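Local coordinates for protein cytochrome c (Pseudomonas aeruginosa, PDB 6RTE) that dehydrogenates dihydro-heme d1 in heme d1 biosynthesis, and couples a heme c-binding cytochrome domain to an eight-bladed beta-propeller, at residues 116-119 against 120-124. Numbering follows the deposited sequence.
Sequences PQWS and AEDIR
Ser119 and Asp122 close a capping box where the extended run 116-119 turns into helix 120-126, and the first helical backbone bond, Ile123 N to Ser119 O at 2.9 Å, is nearly straight. Serine suits the N-cap because its short hydroxyl can bend back over the first turn: with chi1 at 71°, Ser119 OG sits between its own backbone N and carbonyl carbon and accepts from Asp122 N at 3.1 Å. Asp122 returns the grip. Asp122 OD2 takes the N-H of Ser119 N at 2.9 Å on the anti side of the carboxylate, 18° out of its plane, and an acid here probably also gains from the positive end of the helix dipole. Glu121, its chain bent at chi2, brings Glu121 OE1 to 3.4 Å from Ser119 OG, a weak contact at most.

Trp118 carries the apolar side of the join. Its broad, electron-rich indole lies flat against the Asp122 side chain while NE1 still bonds Arg217 O. Branched, apolar Ile123 suits the buried side of the helix and packs on Val257 of strand 254-259; the helix start is thus seated against the propeller. Ile123 CG1 lies 3.6 Å from Trp118 CD1. Over one face of the indole, Asp122 CB makes a CH-pi contact, 3.4 Å from the centroid of the Trp118 six-membered ring and only 7° off its normal.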
loop_
_atom_site.group_PDB
_atom_site.type_symbol
_atom_site.label_atom_id
_atom_site.label_comp_id
_atom_site.label_asym_id
_atom_site.label_seq_id
_atom_site.Cartn_x
_atom_site.Cartn_y
_atom_site.Cartn_z
ATOM N N PRO A 116 22.569 -3.999 6.940
ATOM C CA PRO A 116 22.843 -4.158 5.507
ATOM C C PRO A 116 22.667 -2.841 4.767
ATOM O O PRO A 116 21.775 -2.046 5.081
ATOM C CB PRO A 116 21.801 -5.192 5.055
ATOM C CG PRO A 116 21.304 -5.844 6.295
ATOM C CD PRO A 116 21.430 -4.824 7.389
ATOM N N GLN A 117 23.512 -2.625 3.757
ATOM C CA GLN A 117 23.495 -1.421 2.942
ATOM C C GLN A 117 22.810 -1.667 1.588
ATOM O O GLN A 117 22.731 -2.797 1.095
ATOM C CB GLN A 117 24.922 -0.920 2.691
ATOM C CG GLN A 117 25.798 -0.811 3.926
ATOM C CD GLN A 117 25.390 0.328 4.818
ATOM O OE1 GLN A 117 25.526 1.500 4.452
ATOM N NE2 GLN A 117 24.863 -0.001 5.989
ATOM N N TRP A 118 22.343 -0.578 0.982
ATOM C CA TRP A 118 21.852 -0.612 -0.402
ATOM C C TRP A 118 22.159 0.746 -1.024
ATOM O O TRP A 118 21.374 1.689 -0.880
ATOM C CB TRP A 118 20.373 -0.942 -0.477
ATOM C CG TRP A 118 20.004 -1.488 -1.830
ATOM C CD1 TRP A 118 19.158 -0.933 -2.744
ATOM C CD2 TRP A 118 20.503 -2.687 -2.419
ATOM N NE1 TRP A 118 19.091 -1.728 -3.870
ATOM C CE2 TRP A 118 19.911 -2.807 -3.691
ATOM C CE3 TRP A 118 21.390 -3.682 -1.989
ATOM C CZ2 TRP A 118 20.171 -3.888 -4.537
ATOM C CZ3 TRP A 118 21.651 -4.750 -2.831
ATOM C CH2 TRP A 118 21.048 -4.833 -4.099
ATOM N N SER A 119 23.290 0.829 -1.718
ATOM C CA SER A 119 23.834 2.083 -2.199
ATOM C C SER A 119 23.237 2.475 -3.554
ATOM O O SER A 119 22.537 1.702 -4.205
ATOM C CB SER A 119 25.348 1.972 -2.331
ATOM O OG SER A 119 25.667 1.129 -3.434
ATOM N N ALA A 120 23.539 3.710 -3.972
ATOM C CA ALA A 120 23.253 4.127 -5.341
ATOM C C ALA A 120 23.785 3.115 -6.350
ATOM O O ALA A 120 23.102 2.783 -7.328
ATOM C CB ALA A 120 23.864 5.512 -5.600
ATOM N N GLU A 121 24.995 2.590 -6.118
ATOM C CA GLU A 121 25.593 1.634 -7.047
ATOM C C GLU A 121 24.803 0.328 -7.095
ATOM O O GLU A 121 24.595 -0.241 -8.176
ATOM C CB GLU A 121 27.048 1.359 -6.666
ATOM C CG GLU A 121 27.999 2.508 -6.956
ATOM C CD GLU A 121 27.750 3.727 -6.061
ATOM O OE1 GLU A 121 27.530 3.548 -4.833
ATOM O OE2 GLU A 121 27.750 4.858 -6.595
ATOM N N ASP A 122 24.384 -0.178 -5.933
ATOM C CA ASP A 122 23.509 -1.347 -5.897
ATOM C C ASP A 122 22.218 -1.083 -6.673
ATOM O O ASP A 122 21.782 -1.914 -7.484
ATOM C CB ASP A 122 23.166 -1.709 -4.450
ATOM C CG ASP A 122 24.356 -2.194 -3.650
ATOM O OD1 ASP A 122 25.126 -3.052 -4.155
ATOM O OD2 ASP A 122 24.486 -1.743 -2.483
ATOM N N ILE A 123 21.586 0.063 -6.421
ATOM C CA ILE A 123 20.341 0.402 -7.095
ATOM C C ILE A 123 20.530 0.391 -8.612
ATOM O O ILE A 123 19.748 -0.223 -9.348
ATOM C CB ILE A 123 19.827 1.770 -6.608
ATOM C CG1 ILE A 123 19.496 1.720 -5.118
ATOM C CG2 ILE A 123 18.583 2.204 -7.404
ATOM C CD1 ILE A 123 19.208 3.113 -4.532
ATOM N N ARG A 124 21.568 1.072 -9.106
ATOM C CA ARG A 124 21.748 1.153 -10.555
ATOM C C ARG A 124 22.045 -0.215 -11.152
ATOM O O ARG A 124 21.586 -0.526 -12.260
ATOM C CB ARG A 124 22.867 2.135 -10.906
ATOM C CG ARG A 124 22.505 3.569 -10.629
ATOM C CD ARG A 124 23.500 4.539 -11.243
ATOM N NE ARG A 124 23.532 5.781 -10.479
ATOM C CZ ARG A 124 24.430 6.063 -9.533
ATOM N NH1 ARG A 124 25.402 5.203 -9.230
ATOM N NH2 ARG A 124 24.354 7.212 -8.892
#